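Local atomic coordinates of ABC-type amino acid transport system, permease component (Caldanaerobacter subterraneus subsp. tengcongensis MB4, PDB entry 4YMU), a protein that binds arginine and probably serves as the membrane-spanning permease subunit of an ABC importer that carries amino acids across the cell membrane. Residues 40-44 / 55-59; 86-90 / 165-169; 103-107 / 145-149. All coordinates share one frame; numbering follows the deposited sequence.

Interaction 1: 40-44 / 55-59; sequences IALMK and ASSYI
Ile40 lays its CD1 methyl over one face of the Tyr58 ring, 3.9 Å from the ring centroid and 17° off the normal, a CH-pi contact displaced toward the rim on the CE2 side. The other branch of the same residue, CG2, stands anti to the backbone N and meets Ile59, with Ile40 CG2 3.6 Å from Ile59 CG1. One isoleucine thus fills the angle between two consecutive side chains of helix 49-63. Ala55 packs nearer the link between the two helices: its CB lies 3.5 Å from Ile40 O and 3.7 Å from Met43 CB, and it also touches the start of Lys44. With only a methyl group at this point, the backbones close to 5.2 Å between Lys44 CA and Ala55 CA. With CG anti to the backbone N (chi1 -159°) and the rest of the chain extended, Lys44 runs past Ser56; its CD lies against Ile59 CD1 and Lys44 CE comes 3.4 Å from Ser56 OG, itself hydrogen-bonded to Lys52 O of its own helix. Helices 12-44 and 49-63 form a helical hairpin whose local axes diverge from antiparallel, at 134°. From beyond the hairpin, Ser100 OG is hydrogen-bonded to Tyr58 OH, and Glu105 forms a salt bridge with Lys44 NZ. Both partners belong to helix 87-112, which also packs Ala104 against Ile40 and Ile59.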
ATOM      1  N   ILE C  40      -3.943  18.536  19.649  1.00102.55           N
ATOM      2  CA  ILE C  40      -2.521  18.226  19.652  1.00103.21           C
ATOM      3  C   ILE C  40      -1.997  18.199  18.221  1.00 99.45           C
ATOM      4  O   ILE C  40      -0.891  18.671  17.947  1.00101.02           O
ATOM      5  CB  ILE C  40      -2.239  16.855  20.305  1.00106.27           C
ATOM      6  CG1 ILE C  40      -2.686  16.834  21.764  1.00102.97           C
ATOM      7  CG2 ILE C  40      -0.751  16.531  20.252  1.00111.11           C
ATOM      8  CD1 ILE C  40      -1.842  17.692  22.646  1.00105.82           C
ATOM      9  N   ALA C  41      -2.803  17.650  17.314  1.00 97.27           N
ATOM     10  CA  ALA C  41      -2.418  17.513  15.910  1.00 97.33           C
ATOM     11  C   ALA C  41      -2.232  18.886  15.262  1.00103.39           C
ATOM     12  O   ALA C  41      -1.225  19.131  14.595  1.00101.73           O
ATOM     13  CB  ALA C  41      -3.461  16.707  15.160  1.00 88.10           C
ATOM     14  N   LEU C  42      -3.208  19.771  15.482  1.00101.83           N
ATOM     15  CA  LEU C  42      -3.173  21.151  15.002  1.00 98.21           C
ATOM     16  C   LEU C  42      -1.902  21.872  15.444  1.00107.88           C
ATOM     17  O   LEU C  42      -1.315  22.649  14.691  1.00112.80           O
ATOM     18  CB  LEU C  42      -4.407  21.910  15.503  1.00 92.47           C
ATOM     19  CG  LEU C  42      -5.617  21.988  14.566  1.00 91.89           C
ATOM     20  CD1 LEU C  42      -5.514  20.957  13.474  1.00 88.00           C
ATOM     21  CD2 LEU C  42      -6.934  21.828  15.304  1.00 86.68           C
ATOM     22  N   MET C  43      -1.487  21.607  16.675  1.00111.75           N
ATOM     23  CA  MET C  43      -0.261  22.168  17.211  1.00110.64           C
ATOM     24  C   MET C  43       0.963  21.690  16.446  1.00111.21           C
ATOM     25  O   MET C  43       1.912  22.446  16.232  1.00108.45           O
ATOM     26  CB  MET C  43      -0.109  21.785  18.676  1.00109.82           C
ATOM     27  CG  MET C  43      -1.002  22.557  19.610  1.00100.52           C
ATOM     28  SD  MET C  43      -0.454  22.355  21.316  1.00110.92           S
ATOM     29  CE  MET C  43      -1.999  22.641  22.163  1.00 92.14           C
ATOM     30  N   LYS C  44       0.946  20.423  16.049  1.00114.98           N
ATOM     31  CA  LYS C  44       2.097  19.818  15.384  1.00115.07           C
ATOM     32  C   LYS C  44       2.201  20.347  13.952  1.00117.80           C
ATOM     33  O   LYS C  44       3.247  20.242  13.313  1.00116.88           O
ATOM     34  CB  LYS C  44       1.953  18.293  15.378  1.00105.36           C
ATOM     35  CG  LYS C  44       3.244  17.519  15.179  1.00 95.01           C
ATOM     36  CD  LYS C  44       2.931  16.039  15.029  1.00 95.22           C
ATOM     37  CE  LYS C  44       4.177  15.187  14.822  1.00 99.51           C
ATOM     38  NZ  LYS C  44       3.857  13.726  14.951  1.00 94.94           N
ATOM     39  N   ALA C  55       4.105  19.562  20.765  1.00120.12           N
ATOM     40  CA  ALA C  55       3.146  18.551  20.350  1.00119.98           C
ATOM     41  C   ALA C  55       3.887  17.262  20.051  1.00117.47           C
ATOM     42  O   ALA C  55       3.464  16.176  20.466  1.00121.84           O
ATOM     43  CB  ALA C  55       2.368  19.014  19.126  1.00123.38           C
ATOM     44  N   SER C  56       5.014  17.383  19.359  1.00114.88           N
ATOM     45  CA  SER C  56       5.795  16.200  19.018  1.00110.00           C
ATOM     46  C   SER C  56       6.303  15.506  20.272  1.00106.85           C
ATOM     47  O   SER C  56       6.248  14.278  20.373  1.00 99.56           O
ATOM     48  CB  SER C  56       6.945  16.537  18.066  1.00108.34           C
ATOM     49  OG  SER C  56       6.452  16.826  16.763  1.00111.33           O
ATOM     50  N   SER C  57       6.777  16.299  21.230  1.00108.08           N
ATOM     51  CA  SER C  57       7.322  15.746  22.467  1.00103.13           C
ATOM     52  C   SER C  57       6.239  15.051  23.287  1.00 98.01           C
ATOM     53  O   SER C  57       6.439  13.936  23.753  1.00 92.44           O
ATOM     54  CB  SER C  57       8.016  16.831  23.283  1.00103.07           C
ATOM     55  OG  SER C  57       9.251  17.186  22.687  1.00107.54           O
ATOM     56  N   TYR C  58       5.093  15.714  23.435  1.00 97.91           N
ATOM     57  CA  TYR C  58       3.916  15.147  24.085  1.00 91.16           C
ATOM     58  C   TYR C  58       3.578  13.786  23.497  1.00 98.19           C
ATOM     59  O   TYR C  58       3.562  12.771  24.211  1.00 93.13           O
ATOM     60  CB  TYR C  58       2.741  16.106  23.902  1.00 85.76           C
ATOM     61  CG  TYR C  58       1.410  15.643  24.455  1.00 91.05           C
ATOM     62  CD1 TYR C  58       0.984  16.028  25.719  1.00 93.10           C
ATOM     63  CD2 TYR C  58       0.555  14.864  23.695  1.00 93.50           C
ATOM     64  CE1 TYR C  58      -0.252  15.626  26.212  1.00 90.91           C
ATOM     65  CE2 TYR C  58      -0.675  14.458  24.179  1.00 92.70           C
ATOM     66  CZ  TYR C  58      -1.074  14.841  25.434  1.00 93.84           C
ATOM     67  OH  TYR C  58      -2.299  14.431  25.906  1.00 91.79           O
ATOM     68  N   ILE C  59       3.310  13.781  22.188  1.00105.44           N
ATOM     69  CA  ILE C  59       2.960  12.567  21.445  1.00 94.50           C
ATOM     70  C   ILE C  59       3.979  11.443  21.625  1.00 86.99           C
ATOM     71  O   ILE C  59       3.630  10.316  22.005  1.00 80.14           O
ATOM     72  CB  ILE C  59       2.806  12.886  19.950  1.00 97.90           C
ATOM     73  CG1 ILE C  59       1.609  13.817  19.747  1.00103.38           C
ATOM     74  CG2 ILE C  59       2.644  11.607  19.133  1.00 89.92           C
ATOM     75  CD1 ILE C  59       1.499  14.372  18.365  1.00 97.71           C
TER

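Interaction 2: 86-90 / 165-169; sequences PAFTA and VIGFA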
ATOM      1  N   PRO C  86     -10.267  10.912  42.902  1.00 93.67           N
ATOM      2  CA  PRO C  86     -11.011   9.644  42.843  1.00 90.43           C
ATOM      3  C   PRO C  86     -10.429   8.674  41.801  1.00 95.69           C
ATOM      4  O   PRO C  86      -9.628   9.094  40.963  1.00106.81           O
ATOM      5  CB  PRO C  86     -12.420  10.085  42.424  1.00 85.07           C
ATOM      6  CG  PRO C  86     -12.533  11.501  42.853  1.00 89.24           C
ATOM      7  CD  PRO C  86     -11.151  12.087  42.772  1.00 88.68           C
ATOM      8  N   ALA C  87     -10.826   7.406  41.833  1.00 87.07           N
ATOM      9  CA  ALA C  87     -10.282   6.458  40.871  1.00 95.16           C
ATOM     10  C   ALA C  87     -10.794   6.771  39.458  1.00103.71           C
ATOM     11  O   ALA C  87     -10.069   6.653  38.463  1.00 92.03           O
ATOM     12  CB  ALA C  87     -10.631   5.039  41.264  1.00 90.27           C
ATOM     13  N   PHE C  88     -12.042   7.211  39.395  1.00108.94           N
ATOM     14  CA  PHE C  88     -12.716   7.429  38.134  1.00106.81           C
ATOM     15  C   PHE C  88     -12.021   8.536  37.370  1.00105.92           C
ATOM     16  O   PHE C  88     -11.600   8.323  36.233  1.00 96.32           O
ATOM     17  CB  PHE C  88     -14.174   7.798  38.385  1.00106.61           C
ATOM     18  CG  PHE C  88     -14.953   8.066  37.140  1.00109.08           C
ATOM     19  CD1 PHE C  88     -15.243   7.041  36.253  1.00109.43           C
ATOM     20  CD2 PHE C  88     -15.406   9.343  36.858  1.00109.12           C
ATOM     21  CE1 PHE C  88     -15.970   7.284  35.105  1.00110.49           C
ATOM     22  CE2 PHE C  88     -16.132   9.596  35.711  1.00110.30           C
ATOM     23  CZ  PHE C  88     -16.411   8.566  34.829  1.00112.24           C
ATOM     24  N   THR C  89     -11.878   9.706  37.990  1.00 99.65           N
ATOM     25  CA  THR C  89     -11.225  10.820  37.306  1.00 97.24           C
ATOM     26  C   THR C  89      -9.763  10.509  36.972  1.00104.07           C
ATOM     27  O   THR C  89      -9.243  10.984  35.959  1.00115.53           O
ATOM     28  CB  THR C  89     -11.329  12.146  38.077  1.00 93.75           C
ATOM     29  OG1 THR C  89     -10.365  12.161  39.133  1.00106.66           O
ATOM     30  CG2 THR C  89     -12.720  12.309  38.649  1.00 94.63           C
ATOM     31  N   ALA C  90      -9.101   9.707  37.800  1.00101.86           N
ATOM     32  CA  ALA C  90      -7.731   9.301  37.499  1.00 97.10           C
ATOM     33  C   ALA C  90      -7.683   8.470  36.209  1.00 89.58           C
ATOM     34  O   ALA C  90      -6.895   8.764  35.305  1.00 90.62           O
ATOM     35  CB  ALA C  90      -7.131   8.530  38.652  1.00 98.25           C
ATOM     36  N   VAL C 165      -6.700  -2.026  38.805  1.00 98.69           N
ATOM     37  CA  VAL C 165      -5.615  -2.061  39.789  1.00 96.39           C
ATOM     38  C   VAL C 165      -5.595  -0.835  40.710  1.00100.42           C
ATOM     39  O   VAL C 165      -4.917  -0.827  41.739  1.00 99.93           O
ATOM     40  CB  VAL C 165      -4.222  -2.205  39.123  1.00 82.40           C
ATOM     41  CG1 VAL C 165      -4.219  -3.321  38.079  1.00 75.98           C
ATOM     42  CG2 VAL C 165      -3.792  -0.887  38.527  1.00 84.05           C
ATOM     43  N   ILE C 166      -6.351   0.188  40.334  1.00101.80           N
ATOM     44  CA  ILE C 166      -6.416   1.454  41.059  1.00 90.57           C
ATOM     45  C   ILE C 166      -7.661   1.406  41.932  1.00 76.57           C
ATOM     46  O   ILE C 166      -8.001   2.355  42.627  1.00 83.73           O
ATOM     47  CB  ILE C 166      -6.522   2.610  40.035  1.00 99.64           C
ATOM     48  CG1 ILE C 166      -5.787   3.863  40.477  1.00 99.38           C
ATOM     49  CG2 ILE C 166      -7.976   2.987  39.728  1.00110.85           C
ATOM     50  CD1 ILE C 166      -6.083   5.026  39.524  1.00 96.06           C
ATOM     51  N   GLY C 167      -8.363   0.286  41.851  1.00 79.35           N
ATOM     52  CA  GLY C 167      -9.559   0.073  42.632  1.00 79.39           C
ATOM     53  C   GLY C 167     -10.831   0.639  42.039  1.00 88.17           C
ATOM     54  O   GLY C 167     -11.824   0.776  42.740  1.00 98.27           O
ATOM     55  N   PHE C 168     -10.831   0.959  40.750  1.00 99.04           N
ATOM     56  CA  PHE C 168     -12.063   1.418  40.112  1.00 94.70           C
ATOM     57  C   PHE C 168     -12.887   0.184  39.761  1.00 88.56           C
ATOM     58  O   PHE C 168     -12.328  -0.850  39.375  1.00 83.25           O
ATOM     59  CB  PHE C 168     -11.768   2.260  38.875  1.00 98.21           C
ATOM     60  CG  PHE C 168     -13.001   2.789  38.196  1.00102.59           C
ATOM     61  CD1 PHE C 168     -13.728   3.830  38.766  1.00104.62           C
ATOM     62  CD2 PHE C 168     -13.444   2.241  36.995  1.00 99.65           C
ATOM     63  CE1 PHE C 168     -14.872   4.319  38.150  1.00107.32           C
ATOM     64  CE2 PHE C 168     -14.588   2.720  36.373  1.00104.66           C
ATOM     65  CZ  PHE C 168     -15.303   3.762  36.949  1.00109.53           C
ATOM     66  N   ALA C 169     -14.203   0.272  39.943  1.00 88.87           N
ATOM     67  CA  ALA C 169     -15.070  -0.904  39.809  1.00 89.18           C
ATOM     68  C   ALA C 169     -15.473  -1.243  38.362  1.00 94.75           C
ATOM     69  O   ALA C 169     -16.666  -1.329  38.040  1.00 96.12           O
ATOM     70  CB  ALA C 169     -16.300  -0.751  40.670  1.00 80.12           C
TER
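The first turn of helix 87-112, with Pro86 at its N-cap, packs against the irregular loop that joins helix 129-160 to helix 174-182. Ala87 lies at the centre: its CB is 3.7 Å from Ile166 CG2 and 3.8 Å from Phe168 CB, in the angle between these two side chains. Ile166 reaches along the helix to the following turn, where its CD1 methyl meets Ala90 CB at 3.8 Å. Alongside, the Phe88 and Phe168 side chains lie side by side, pointing the same way. Both have CG anti to the backbone N, which brings the rings together beside Ala87. They make an oblique pair, with centroids 5.5 Å apart and planes inclined at 32°. Phe168 CE1 meets the edge of the Phe88 ring, near its plane, 3.3 Å from Phe88 CD1, and Phe168 CZ lies almost as close to that same atom. Ala87 CB sits at the edge of the Phe168 ring. Between Ile166 and Phe168 the chain turns at Gly167, whose backbone angles (phi 84°, psi 17°) would jam a CB against the preceding carbonyl oxygen. An alanine at Phe168 would remove the whole ring and would probably leave a gap beside Phe88, freeing that ring to shift. Helix 12-44 borders the aromatic pair, with Met21 and Leu25 against Phe168 and Leu28 against Phe88, while Lys24 makes a cation-pi contact with Phe88. Helix 67-75 adjoins the aliphatic end, through Leu71 and Tyr75 on Ile166 and Tyr75 on Ala90.

Interaction 3: 103-107 / 145-149; sequences VAEII and ILPAL
Ile106 carries most of the apolar contact. Its CG2 methyl, anti to the backbone N, projects among three residues of the facing helix: Ile106 CG2 is 4.0 Å from Ile145 CG2 and 4.0 Å from Ala148 CB, and slightly farther from Leu149 CD2. Leu149 CD2 is shared, since it also meets Val103 CG2 at 4.0 Å, the two side chains crossing at about a right angle. One turn away, the CD1 methyl of Ile145 reaches Ile107, resting 4.1 Å from Ile107 CA and close to its CG2. These residues join helices 87-112 and 129-160, probably membrane-embedded helices of the binding-protein-dependent permease family, which run nearly antiparallel here: the local axes come within 10.0 Å and cross at 154°. Backbone carbonyls also take part. Ile106 CD1 sits 3.5 Å from Ala148 O, so a methyl abuts a carbonyl oxygen. Within helix 129-160, Ile145 O accepts from both Ala148 N and Leu149 N, at a kink beside Pro147, whose ring nitrogen has no hydrogen to donate. From another side of helix 87-112, Glu105 forms a salt bridge with Arg108, and Ile107 touches Leu38 of helix 12-44.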
ATOM      1  N   VAL C 103      -4.407   9.282  19.019  1.00 85.15           N
ATOM      2  CA  VAL C 103      -5.356   9.935  18.124  1.00 93.44           C
ATOM      3  C   VAL C 103      -4.707  11.036  17.282  1.00 99.64           C
ATOM      4  O   VAL C 103      -4.991  11.166  16.081  1.00100.38           O
ATOM      5  CB  VAL C 103      -6.579  10.461  18.887  1.00 90.74           C
ATOM      6  CG1 VAL C 103      -7.326  11.526  18.079  1.00 91.50           C
ATOM      7  CG2 VAL C 103      -7.496   9.300  19.243  1.00 89.85           C
ATOM      8  N   ALA C 104      -3.830  11.815  17.907  1.00 96.52           N
ATOM      9  CA  ALA C 104      -3.053  12.807  17.176  1.00 95.07           C
ATOM     10  C   ALA C 104      -2.306  12.144  16.005  1.00100.29           C
ATOM     11  O   ALA C 104      -2.343  12.634  14.846  1.00101.14           O
ATOM     12  CB  ALA C 104      -2.073  13.501  18.112  1.00 82.71           C
ATOM     13  N   GLU C 105      -1.647  11.018  16.295  1.00 96.63           N
ATOM     14  CA  GLU C 105      -0.967  10.305  15.212  1.00100.17           C
ATOM     15  C   GLU C 105      -1.928   9.824  14.138  1.00 97.82           C
ATOM     16  O   GLU C 105      -1.646   9.941  12.938  1.00104.38           O
ATOM     17  CB  GLU C 105      -0.156   9.121  15.722  1.00105.86           C
ATOM     18  CG  GLU C 105       1.315   9.380  15.653  1.00114.40           C
ATOM     19  CD  GLU C 105       1.703  10.039  14.349  1.00117.69           C
ATOM     20  OE1 GLU C 105       1.747   9.336  13.301  1.00115.11           O
ATOM     21  OE2 GLU C 105       1.932  11.277  14.382  1.00115.59           O
ATOM     22  N   ILE C 106      -3.070   9.304  14.573  1.00 87.00           N
ATOM     23  CA  ILE C 106      -4.073   8.826  13.641  1.00 82.94           C
ATOM     24  C   ILE C 106      -4.485   9.930  12.660  1.00 89.34           C
ATOM     25  O   ILE C 106      -4.584   9.699  11.448  1.00 86.14           O
ATOM     26  CB  ILE C 106      -5.298   8.267  14.375  1.00 76.61           C
ATOM     27  CG1 ILE C 106      -5.097   6.786  14.674  1.00 67.96           C
ATOM     28  CG2 ILE C 106      -6.564   8.436  13.552  1.00 78.51           C
ATOM     29  CD1 ILE C 106      -6.060   6.263  15.721  1.00 79.88           C
ATOM     30  N   ILE C 107      -4.696  11.131  13.178  1.00 92.74           N
ATOM     31  CA  ILE C 107      -5.069  12.246  12.323  1.00 96.22           C
ATOM     32  C   ILE C 107      -3.968  12.572  11.321  1.00 97.14           C
ATOM     33  O   ILE C 107      -4.233  12.683  10.100  1.00 90.21           O
ATOM     34  CB  ILE C 107      -5.419  13.492  13.137  1.00 91.03           C
ATOM     35  CG1 ILE C 107      -6.668  13.226  13.994  1.00 88.20           C
ATOM     36  CG2 ILE C 107      -5.583  14.702  12.210  1.00 73.70           C
ATOM     37  CD1 ILE C 107      -7.065  14.400  14.869  1.00 78.25           C
ATOM     38  N   ILE C 145      -9.798   8.732   8.690  1.00101.78           N
ATOM     39  CA  ILE C 145      -9.620   8.855  10.125  1.00 95.40           C
ATOM     40  C   ILE C 145     -10.694   8.125  10.921  1.00101.59           C
ATOM     41  O   ILE C 145     -10.376   7.385  11.861  1.00 95.47           O
ATOM     42  CB  ILE C 145      -9.601  10.337  10.531  1.00 86.95           C
ATOM     43  CG1 ILE C 145      -8.353  11.022   9.971  1.00 82.57           C
ATOM     44  CG2 ILE C 145      -9.630  10.475  12.038  1.00 91.68           C
ATOM     45  CD1 ILE C 145      -8.425  12.540   9.991  1.00 78.61           C
ATOM     46  N   LEU C 146     -11.955   8.337  10.544  1.00105.21           N
ATOM     47  CA  LEU C 146     -13.090   7.714  11.236  1.00102.38           C
ATOM     48  C   LEU C 146     -12.955   6.202  11.502  1.00106.12           C
ATOM     49  O   LEU C 146     -13.261   5.742  12.599  1.00112.35           O
ATOM     50  CB  LEU C 146     -14.418   8.015  10.526  1.00 93.56           C
ATOM     51  CG  LEU C 146     -14.868   9.480  10.509  1.00 87.74           C
ATOM     52  CD1 LEU C 146     -16.232   9.619   9.850  1.00 89.13           C
ATOM     53  CD2 LEU C 146     -14.873  10.085  11.903  1.00 77.27           C
ATOM     54  N   PRO C 147     -12.504   5.419  10.508  1.00103.58           N
ATOM     55  CA  PRO C 147     -12.399   3.993  10.831  1.00102.87           C
ATOM     56  C   PRO C 147     -11.283   3.696  11.831  1.00 98.46           C
ATOM     57  O   PRO C 147     -11.360   2.695  12.541  1.00100.14           O
ATOM     58  CB  PRO C 147     -12.045   3.354   9.481  1.00 98.65           C
ATOM     59  CG  PRO C 147     -12.474   4.328   8.465  1.00101.27           C
ATOM     60  CD  PRO C 147     -12.242   5.670   9.082  1.00104.08           C
ATOM     61  N   ALA C 148     -10.264   4.547  11.890  1.00 91.32           N
ATOM     62  CA  ALA C 148      -9.125   4.260  12.749  1.00 90.79           C
ATOM     63  C   ALA C 148      -9.412   4.757  14.166  1.00 96.38           C
ATOM     64  O   ALA C 148      -8.829   4.270  15.138  1.00 92.28           O
ATOM     65  CB  ALA C 148      -7.842   4.875  12.187  1.00 69.03           C
ATOM     66  N   LEU C 149     -10.313   5.732  14.260  1.00 97.79           N
ATOM     67  CA  LEU C 149     -10.861   6.177  15.528  1.00 92.41           C
ATOM     68  C   LEU C 149     -11.708   5.057  16.119  1.00102.94           C
ATOM     69  O   LEU C 149     -11.547   4.694  17.297  1.00101.04           O
ATOM     70  CB  LEU C 149     -11.724   7.424  15.327  1.00 83.37           C
ATOM     71  CG  LEU C 149     -10.986   8.743  15.084  1.00 83.69           C
ATOM     72  CD1 LEU C 149     -11.923   9.939  15.232  1.00 72.20           C
ATOM     73  CD2 LEU C 149      -9.807   8.867  16.034  1.00 88.80           C
TER

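In the fold
Along the chain, interaction 1 closes first, between helices 12-44 and 49-63; interaction 2 then joins 86-90 to 165-169, and interaction 3 is nested inside the loop it closes. Helix 87-112 unites the last two, whose centres are 27 Å apart on opposite sides of the chain's centre. Interactions 1 and 3 are neighbours, with centres 14 Å apart, touching through a salt bridge and apolar packing that includes Ala41 on Ile107. Interactions 1 and 2 stay about 12 Å apart at their nearest atoms. Helix 87-112 thus runs from the loop contact, past Asn98, Ser99 and Tyr102 of the arginine pocket, to interaction 3, so these pocket residues lie on a helix packed both before and after them in sequence.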